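Local atomic coordinates of glutathione synthetase-like effector 30 (Gpa-GSS30-apo) (Globodera pallida, PDB entry 5OET), a protein that is a nematode effector related to glutathione synthetase, the enzyme that completes glutathione at the expense of ATP, and probably diverged from that housekeeping role. Residues R407-N413 against F442-K448; Y169-Q173 against L449-V453. All coordinates share one frame; numbering follows the deposited sequence.

Contact 1: R407-N413 against F442-K448; sequences RYVLKNN and FYYLTEK
Thr446 O accepts the amide N-H of Val409 at 2.8 Å, while Tyr408 CA adds a C-H···O contact at 3.3 Å and CD1, at the edge of the Tyr408 ring, lies beside the oxygen. This is one rung between antiparallel strands 408-412 and 443-447, whose N-to-C directions are 147° apart. Val409 with Thr446 and Lys411 with Tyr444 are hydrogen-bonded pairs, each closed by two N-H···O bonds. Lys448 N to Arg407 O and Asn413 N to Phe442 O extend the pairing beyond the strands.

On one face, Tyr444 has chi1 66°, with CG between its backbone N and carbonyl carbon. Its ring thereby reaches Lys411, whose CB lies over it in a CH-pi contact, 4.1 Å from the centroid. Farther along the lysine, CE meets Thr446 CG2 at 3.6 Å, so its aliphatic part suits this surface. Beta-branched Val409 and Thr446 lie side by side, CG1 against CG2. On the other face Leu410 CD1 packs against Leu445 CG at 4.1 Å.

Arg407 and Glu447 run alongside at one end. Glu447 OE1 stands over the guanidinium face, 3.2 Å from Arg407 NE and well out of the group's plane, so the salt bridge is one of charge, with no N-H aimed at the oxygen. Arg407 follows His406, which with Glu426 binds the magnesium ion, placing this end near the metal site.

These are the central strands of a four-stranded antiparallel sheet, between 384-386 and 422-424. Thr446 OG1 bonds to Lys383 O and Tyr443 OH to Asp421, while helix 427-434 packs on Leu410 and Leu445 and helix 349-354 on Tyr444.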
ATOM      1  N   ARG A 407     -28.789  33.962  -5.885  1.00 81.41           N
ATOM      2  CA  ARG A 407     -29.403  32.663  -5.603  1.00 82.35           C
ATOM      3  C   ARG A 407     -29.176  31.657  -6.734  1.00 79.72           C
ATOM      4  O   ARG A 407     -29.311  30.449  -6.515  1.00 78.38           O
ATOM      5  CB  ARG A 407     -30.919  32.854  -5.380  1.00 88.52           C
ATOM      6  CG  ARG A 407     -31.702  31.633  -4.880  1.00 91.02           C
ATOM      7  CD  ARG A 407     -33.076  32.041  -4.338  1.00 95.69           C
ATOM      8  NE  ARG A 407     -33.790  30.927  -3.691  1.00 97.78           N
ATOM      9  CZ  ARG A 407     -33.472  30.379  -2.508  1.00 97.93           C
ATOM     10  NH1 ARG A 407     -32.436  30.821  -1.786  1.00 96.99           N
ATOM     11  NH2 ARG A 407     -34.194  29.363  -2.036  1.00 97.63           N
ATOM     12  N   TYR A 408     -28.821  32.145  -7.928  1.00 78.03           N
ATOM     13  CA  TYR A 408     -28.735  31.324  -9.140  1.00 75.19           C
ATOM     14  C   TYR A 408     -27.342  31.241  -9.759  1.00 72.36           C
ATOM     15  O   TYR A 408     -26.441  32.015  -9.426  1.00 72.41           O
ATOM     16  CB  TYR A 408     -29.740  31.844 -10.181  1.00 76.65           C
ATOM     17  CG  TYR A 408     -31.159  31.732  -9.692  1.00 77.48           C
ATOM     18  CD1 TYR A 408     -31.807  30.512  -9.708  1.00 76.65           C
ATOM     19  CD2 TYR A 408     -31.836  32.832  -9.154  1.00 80.02           C
ATOM     20  CE1 TYR A 408     -33.091  30.388  -9.224  1.00 78.04           C
ATOM     21  CE2 TYR A 408     -33.124  32.709  -8.662  1.00 80.88           C
ATOM     22  CZ  TYR A 408     -33.744  31.481  -8.700  1.00 79.92           C
ATOM     23  OH  TYR A 408     -35.015  31.319  -8.223  1.00 81.17           O
ATOM     24  N   VAL A 409     -27.187  30.251 -10.638  1.00 69.40           N
ATOM     25  CA  VAL A 409     -25.988  30.063 -11.454  1.00 66.66           C
ATOM     26  C   VAL A 409     -26.429  29.695 -12.867  1.00 64.93           C
ATOM     27  O   VAL A 409     -27.419  28.987 -13.057  1.00 63.18           O
ATOM     28  CB  VAL A 409     -24.976  29.057 -10.837  1.00 65.58           C
ATOM     29  CG1 VAL A 409     -25.597  27.698 -10.569  1.00 65.09           C
ATOM     30  CG2 VAL A 409     -23.692  28.947 -11.662  1.00 65.96           C
ATOM     31  N   LEU A 410     -25.718  30.211 -13.855  1.00 64.39           N
ATOM     32  CA  LEU A 410     -25.924  29.805 -15.244  1.00 64.67           C
ATOM     33  C   LEU A 410     -24.861  28.778 -15.599  1.00 63.87           C
ATOM     34  O   LEU A 410     -23.703  29.118 -15.698  1.00 63.83           O
ATOM     35  CB  LEU A 410     -25.843  31.009 -16.167  1.00 66.26           C
ATOM     36  CG  LEU A 410     -26.261  30.783 -17.603  1.00 67.54           C
ATOM     37  CD1 LEU A 410     -27.749  30.504 -17.694  1.00 67.93           C
ATOM     38  CD2 LEU A 410     -25.948  32.036 -18.408  1.00 70.10           C
ATOM     39  N   LYS A 411     -25.256  27.521 -15.732  1.00 63.28           N
ATOM     40  CA  LYS A 411     -24.329  26.406 -15.913  1.00 63.10           C
ATOM     41  C   LYS A 411     -24.350  25.902 -17.345  1.00 63.15           C
ATOM     42  O   LYS A 411     -25.322  26.096 -18.049  1.00 63.94           O
ATOM     43  CB  LYS A 411     -24.721  25.245 -14.992  1.00 63.24           C
ATOM     44  CG  LYS A 411     -24.212  25.385 -13.574  1.00 63.91           C
ATOM     45  CD  LYS A 411     -24.905  24.378 -12.685  1.00 64.20           C
ATOM     46  CE  LYS A 411     -24.397  24.466 -11.270  1.00 64.34           C
ATOM     47  NZ  LYS A 411     -23.169  23.651 -11.093  1.00 63.75           N
ATOM     48  N   ASN A 412     -23.265  25.260 -17.765  1.00 63.01           N
ATOM     49  CA  ASN A 412     -23.179  24.636 -19.086  1.00 64.00           C
ATOM     50  C   ASN A 412     -23.611  23.179 -18.948  1.00 60.68           C
ATOM     51  O   ASN A 412     -23.394  22.596 -17.900  1.00 58.05           O
ATOM     52  CB  ASN A 412     -21.746  24.753 -19.633  1.00 66.64           C
ATOM     53  CG  ASN A 412     -21.373  23.623 -20.564  1.00 69.60           C
ATOM     54  OD1 ASN A 412     -20.797  22.603 -20.132  1.00 68.91           O
ATOM     55  ND2 ASN A 412     -21.741  23.765 -21.846  1.00 71.19           N
ATOM     56  N   ASN A 413     -24.208  22.596 -19.991  1.00 60.58           N
ATOM     57  CA  ASN A 413     -24.732  21.197 -19.916  1.00 59.91           C
ATOM     58  C   ASN A 413     -23.853  20.036 -20.518  1.00 59.84           C
ATOM     59  O   ASN A 413     -24.208  18.865 -20.364  1.00 57.32           O
ATOM     60  CB  ASN A 413     -26.190  21.114 -20.427  1.00 59.32           C
ATOM     61  CG  ASN A 413     -26.347  21.609 -21.848  1.00 60.47           C
ATOM     62  OD1 ASN A 413     -25.365  21.732 -22.577  1.00 60.58           O
ATOM     63  ND2 ASN A 413     -27.585  21.909 -22.248  1.00 61.41           N
ATOM     64  N   PHE A 442     -27.078  25.152 -24.921  1.00 65.43           N
ATOM     65  CA  PHE A 442     -25.957  24.508 -24.198  1.00 62.97           C
ATOM     66  C   PHE A 442     -25.816  24.909 -22.729  1.00 62.00           C
ATOM     67  O   PHE A 442     -24.857  24.497 -22.074  1.00 61.44           O
ATOM     68  CB  PHE A 442     -24.624  24.785 -24.941  1.00 63.19           C
ATOM     69  CG  PHE A 442     -24.551  24.134 -26.298  1.00 63.10           C
ATOM     70  CD1 PHE A 442     -25.175  24.736 -27.400  1.00 63.63           C
ATOM     71  CD2 PHE A 442     -23.927  22.882 -26.474  1.00 61.16           C
ATOM     72  CE1 PHE A 442     -25.165  24.119 -28.649  1.00 63.49           C
ATOM     73  CE2 PHE A 442     -23.923  22.264 -27.723  1.00 60.88           C
ATOM     74  CZ  PHE A 442     -24.533  22.885 -28.809  1.00 62.37           C
ATOM     75  N   TYR A 443     -26.742  25.716 -22.219  1.00 62.68           N
ATOM     76  CA  TYR A 443     -26.692  26.195 -20.835  1.00 62.85           C
ATOM     77  C   TYR A 443     -28.045  26.054 -20.170  1.00 61.09           C
ATOM     78  O   TYR A 443     -29.065  26.003 -20.840  1.00 62.71           O
ATOM     79  CB  TYR A 443     -26.263  27.673 -20.776  1.00 66.87           C
ATOM     80  CG  TYR A 443     -24.839  27.952 -21.217  1.00 68.74           C
ATOM     81  CD1 TYR A 443     -24.548  28.193 -22.544  1.00 71.25           C
ATOM     82  CD2 TYR A 443     -23.793  27.993 -20.305  1.00 69.43           C
ATOM     83  CE1 TYR A 443     -23.258  28.475 -22.974  1.00 72.87           C
ATOM     84  CE2 TYR A 443     -22.484  28.265 -20.713  1.00 71.47           C
ATOM     85  CZ  TYR A 443     -22.220  28.497 -22.057  1.00 72.78           C
ATOM     86  OH  TYR A 443     -20.938  28.790 -22.489  1.00 72.13           O
ATOM     87  N   TYR A 444     -28.051  25.993 -18.841  1.00 58.95           N
ATOM     88  CA  TYR A 444     -29.288  26.068 -18.054  1.00 58.44           C
ATOM     89  C   TYR A 444     -29.118  26.882 -16.767  1.00 57.45           C
ATOM     90  O   TYR A 444     -28.007  27.179 -16.341  1.00 55.62           O
ATOM     91  CB  TYR A 444     -29.803  24.666 -17.736  1.00 57.30           C
ATOM     92  CG  TYR A 444     -28.913  23.869 -16.822  1.00 55.69           C
ATOM     93  CD1 TYR A 444     -27.826  23.163 -17.319  1.00 54.53           C
ATOM     94  CD2 TYR A 444     -29.162  23.808 -15.455  1.00 56.12           C
ATOM     95  CE1 TYR A 444     -26.993  22.438 -16.479  1.00 53.36           C
ATOM     96  CE2 TYR A 444     -28.334  23.078 -14.606  1.00 55.05           C
ATOM     97  CZ  TYR A 444     -27.258  22.392 -15.124  1.00 53.69           C
ATOM     98  OH  TYR A 444     -26.454  21.666 -14.276  1.00 52.55           O
ATOM     99  N   LEU A 445     -30.245  27.255 -16.171  1.00 58.41           N
ATOM    100  CA  LEU A 445     -30.292  27.999 -14.914  1.00 58.89           C
ATOM    101  C   LEU A 445     -30.566  27.034 -13.760  1.00 58.34           C
ATOM    102  O   LEU A 445     -31.511  26.273 -13.844  1.00 57.67           O
ATOM    103  CB  LEU A 445     -31.390  29.060 -14.954  1.00 60.13           C
ATOM    104  CG  LEU A 445     -31.016  30.520 -15.136  1.00 62.13           C
ATOM    105  CD1 LEU A 445     -32.279  31.371 -15.038  1.00 63.97           C
ATOM    106  CD2 LEU A 445     -30.023  31.015 -14.100  1.00 61.44           C
ATOM    107  N   THR A 446     -29.742  27.071 -12.706  1.00 58.31           N
ATOM    108  CA  THR A 446     -30.060  26.384 -11.451  1.00 58.42           C
ATOM    109  C   THR A 446     -29.852  27.234 -10.192  1.00 60.34           C
ATOM    110  O   THR A 446     -29.158  28.250 -10.205  1.00 59.73           O
ATOM    111  CB  THR A 446     -29.300  25.058 -11.312  1.00 56.21           C
ATOM    112  OG1 THR A 446     -30.021  24.175 -10.450  1.00 56.70           O
ATOM    113  CG2 THR A 446     -27.896  25.219 -10.848  1.00 55.62           C
ATOM    114  N   GLU A 447     -30.482  26.782  -9.112  1.00 62.84           N
ATOM    115  CA  GLU A 447     -30.352  27.394  -7.807  1.00 65.24           C
ATOM    116  C   GLU A 447     -28.957  27.056  -7.324  1.00 64.30           C
ATOM    117  O   GLU A 447     -28.556  25.903  -7.363  1.00 61.14           O
ATOM    118  CB  GLU A 447     -31.394  26.865  -6.806  1.00 67.06           C
ATOM    119  CG  GLU A 447     -32.828  27.350  -7.025  1.00 69.99           C
ATOM    120  CD  GLU A 447     -33.594  27.708  -5.739  1.00 73.43           C
ATOM    121  OE1 GLU A 447     -32.961  28.013  -4.687  1.00 72.39           O
ATOM    122  OE2 GLU A 447     -34.856  27.725  -5.794  1.00 75.41           O
ATOM    123  N   LYS A 448     -28.217  28.079  -6.898  1.00 66.92           N
ATOM    124  CA  LYS A 448     -26.924  27.903  -6.262  1.00 68.00           C
ATOM    125  C   LYS A 448     -27.165  27.350  -4.873  1.00 68.62           C
ATOM    126  O   LYS A 448     -28.038  27.828  -4.161  1.00 73.32           O
ATOM    127  CB  LYS A 448     -26.194  29.243  -6.176  1.00 69.95           C
ATOM    128  CG  LYS A 448     -24.761  29.160  -5.671  1.00 70.33           C
ATOM    129  CD  LYS A 448     -24.113  30.549  -5.712  1.00 72.44           C
ATOM    130  CE  LYS A 448     -22.622  30.481  -5.395  1.00 72.24           C
ATOM    131  NZ  LYS A 448     -21.972  31.813  -5.518  1.00 73.04           N
TER

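Contact 2: Y169-Q173 against L449-V453; sequences YMASQ and LRPMV
Gln173 and Arg450 meet where the end of strand 160-173, in the large mixed sheet, is joined by a single beta bridge to the irregular segment 449-453. The two segments run 88° apart, so pairing does not go beyond the bridge between Ser172 and Pro451.

The side chain of Arg450 sets out alongside the Gln173 backbone. Its CB lies 3.7 Å from Gln173 O, and CG is 3.9 Å from the same oxygen. Bends at chi2 and chi3 then keep NE near this carbonyl, at 4.0 Å. At the tip, NH2 approaches Gln173 OE1 to 3.3 Å, but the angle is too poor for a hydrogen bond, and the amide and guanidinium planes stand 69° apart. A long, flexible arginine can follow the strand end in this way. The other end of the glutamine amide, NE2, makes a weak hydrogen bond with Tyr179 OH.

Proline is tolerated at the bridge because its missing N-H is not needed: the bonds use its neighbours, Met452 N donating to Ala171 O and Arg450 O accepting from Gln173 N. Pro451 CB packs against Met170 CG, and Ala171 CB, small enough to sit close, meets Met452 CB at 4.2 Å. Around them, Thr472 touches Pro451, and Phe96 of strand 94-96 touches both Ala171 and Met452.

Ser172 carries its OG anti to its own N, near Leu449 CB, and gives Arg450 O a weak hydrogen bond. That same oxygen holds the far stronger, almost straight bond from Gln173 N, 2.7 Å long.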
ATOM      1  N   TYR A 169     -23.223  14.243  -3.772  1.00 46.15           N
ATOM      2  CA  TYR A 169     -24.132  15.051  -2.979  1.00 47.11           C
ATOM      3  C   TYR A 169     -23.416  16.116  -2.143  1.00 47.08           C
ATOM      4  O   TYR A 169     -22.254  15.962  -1.782  1.00 44.84           O
ATOM      5  CB  TYR A 169     -24.940  14.143  -2.065  1.00 47.52           C
ATOM      6  CG  TYR A 169     -25.782  13.114  -2.813  1.00 47.39           C
ATOM      7  CD1 TYR A 169     -25.254  11.890  -3.153  1.00 45.31           C
ATOM      8  CD2 TYR A 169     -27.129  13.371  -3.153  1.00 47.77           C
ATOM      9  CE1 TYR A 169     -26.019  10.944  -3.810  1.00 46.40           C
ATOM     10  CE2 TYR A 169     -27.905  12.431  -3.813  1.00 47.09           C
ATOM     11  CZ  TYR A 169     -27.346  11.214  -4.143  1.00 46.75           C
ATOM     12  OH  TYR A 169     -28.062  10.241  -4.810  1.00 46.35           O
ATOM     13  N   MET A 170     -24.136  17.201  -1.879  1.00 49.34           N
ATOM     14  CA  MET A 170     -23.730  18.280  -0.982  1.00 51.52           C
ATOM     15  C   MET A 170     -24.822  18.353   0.079  1.00 50.38           C
ATOM     16  O   MET A 170     -26.000  18.281  -0.261  1.00 50.82           O
ATOM     17  CB  MET A 170     -23.675  19.618  -1.744  1.00 56.06           C
ATOM     18  CG  MET A 170     -22.411  20.446  -1.547  1.00 61.26           C
ATOM     19  SD  MET A 170     -21.198  20.377  -2.910  1.00 68.05           S
ATOM     20  CE  MET A 170     -19.678  20.789  -2.047  1.00 65.95           C
ATOM     21  N   ALA A 171     -24.451  18.464   1.352  1.00 49.58           N
ATOM     22  CA  ALA A 171     -25.394  18.913   2.388  1.00 50.33           C
ATOM     23  C   ALA A 171     -25.553  20.419   2.178  1.00 50.90           C
ATOM     24  O   ALA A 171     -24.561  21.132   2.142  1.00 49.84           O
ATOM     25  CB  ALA A 171     -24.884  18.596   3.785  1.00 50.02           C
ATOM     26  N   SER A 172     -26.784  20.890   1.993  1.00 52.73           N
ATOM     27  CA  SER A 172     -27.026  22.297   1.653  1.00 54.93           C
ATOM     28  C   SER A 172     -27.851  22.982   2.724  1.00 56.77           C
ATOM     29  O   SER A 172     -28.827  22.417   3.197  1.00 56.00           O
ATOM     30  CB  SER A 172     -27.757  22.376   0.326  1.00 55.37           C
ATOM     31  OG  SER A 172     -27.927  23.721  -0.079  1.00 57.51           O
ATOM     32  N   GLN A 173     -27.466  24.205   3.068  1.00 60.16           N
ATOM     33  CA  GLN A 173     -28.095  24.974   4.138  1.00 65.64           C
ATOM     34  C   GLN A 173     -29.338  25.700   3.618  1.00 70.91           C
ATOM     35  O   GLN A 173     -29.225  26.720   2.935  1.00 71.46           O
ATOM     36  CB  GLN A 173     -27.094  25.993   4.726  1.00 66.23           C
ATOM     37  CG  GLN A 173     -27.404  26.464   6.149  1.00 67.82           C
ATOM     38  CD  GLN A 173     -26.232  27.236   6.772  1.00 68.05           C
ATOM     39  OE1 GLN A 173     -25.998  28.395   6.436  1.00 68.49           O
ATOM     40  NE2 GLN A 173     -25.486  26.587   7.677  1.00 65.83           N
ATOM     41  N   LEU A 449     -26.420  26.332  -4.485  1.00 67.71           N
ATOM     42  CA  LEU A 449     -26.590  25.732  -3.161  1.00 69.98           C
ATOM     43  C   LEU A 449     -25.695  26.428  -2.139  1.00 71.54           C
ATOM     44  O   LEU A 449     -24.570  26.833  -2.449  1.00 70.39           O
ATOM     45  CB  LEU A 449     -26.295  24.233  -3.225  1.00 70.28           C
ATOM     46  CG  LEU A 449     -27.200  23.516  -4.252  1.00 71.60           C
ATOM     47  CD1 LEU A 449     -26.776  22.072  -4.428  1.00 71.00           C
ATOM     48  CD2 LEU A 449     -28.686  23.643  -3.904  1.00 72.74           C
ATOM     49  N   ARG A 450     -26.210  26.587  -0.925  1.00 73.35           N
ATOM     50  CA  ARG A 450     -25.449  27.189   0.167  1.00 74.37           C
ATOM     51  C   ARG A 450     -24.787  26.040   0.924  1.00 70.96           C
ATOM     52  O   ARG A 450     -25.444  25.357   1.699  1.00 71.52           O
ATOM     53  CB  ARG A 450     -26.362  28.052   1.066  1.00 79.35           C
ATOM     54  CG  ARG A 450     -27.362  28.941   0.285  1.00 82.93           C
ATOM     55  CD  ARG A 450     -27.602  30.356   0.835  1.00 86.19           C
ATOM     56  NE  ARG A 450     -27.806  30.444   2.292  1.00 88.36           N
ATOM     57  CZ  ARG A 450     -26.870  30.730   3.207  1.00 89.71           C
ATOM     58  NH1 ARG A 450     -25.595  30.939   2.864  1.00 90.11           N
ATOM     59  NH2 ARG A 450     -27.206  30.792   4.502  1.00 90.00           N
ATOM     60  N   PRO A 451     -23.489  25.794   0.685  1.00 69.01           N
ATOM     61  CA  PRO A 451     -22.929  24.518   1.131  1.00 67.48           C
ATOM     62  C   PRO A 451     -22.402  24.528   2.574  1.00 65.89           C
ATOM     63  O   PRO A 451     -21.917  25.556   3.046  1.00 67.88           O
ATOM     64  CB  PRO A 451     -21.787  24.295   0.133  1.00 66.68           C
ATOM     65  CG  PRO A 451     -21.335  25.680  -0.241  1.00 67.89           C
ATOM     66  CD  PRO A 451     -22.435  26.655   0.114  1.00 69.56           C
ATOM     67  N   MET A 452     -22.496  23.375   3.239  1.00 63.20           N
ATOM     68  CA  MET A 452     -22.038  23.172   4.618  1.00 61.53           C
ATOM     69  C   MET A 452     -20.525  23.323   4.687  1.00 58.47           C
ATOM     70  O   MET A 452     -19.795  22.686   3.938  1.00 59.23           O
ATOM     71  CB  MET A 452     -22.447  21.778   5.098  1.00 62.86           C
ATOM     72  CG  MET A 452     -22.108  21.447   6.548  1.00 65.94           C
ATOM     73  SD  MET A 452     -22.218  19.707   6.946  1.00 69.97           S
ATOM     74  CE  MET A 452     -20.832  19.087   5.999  1.00 67.06           C
ATOM     75  N   VAL A 453     -20.065  24.171   5.594  1.00 57.34           N
ATOM     76  CA  VAL A 453     -18.659  24.454   5.779  1.00 55.41           C
ATOM     77  C   VAL A 453     -18.252  23.833   7.106  1.00 55.09           C
ATOM     78  O   VAL A 453     -18.881  24.051   8.135  1.00 56.46           O
ATOM     79  CB  VAL A 453     -18.397  25.977   5.774  1.00 55.88           C
ATOM     80  CG1 VAL A 453     -16.971  26.296   6.196  1.00 55.79           C
ATOM     81  CG2 VAL A 453     -18.676  26.546   4.393  1.00 55.49           C
TER

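Overall arrangement
After earlier strands of the large mixed sheet, the chain forms strand 160-173, whose last residues later form one side of contact 2. Much farther on it enters 407-413, passes through strand 422-424 and helices 427-434 and 437-440, and returns as 442-448; contact 1 closes this loop of 28 residues. Residues 449-453 follow at once and close contact 2 across 275 residues, so the shorter loop lies wholly within the longer one. With centres about 17 Å apart, contact 1 holds together the small four-stranded sheet, and contact 2 pins the linker leaving it to the end of strand 160-173 in the large sheet, which the chain re-enters at strand 454-459.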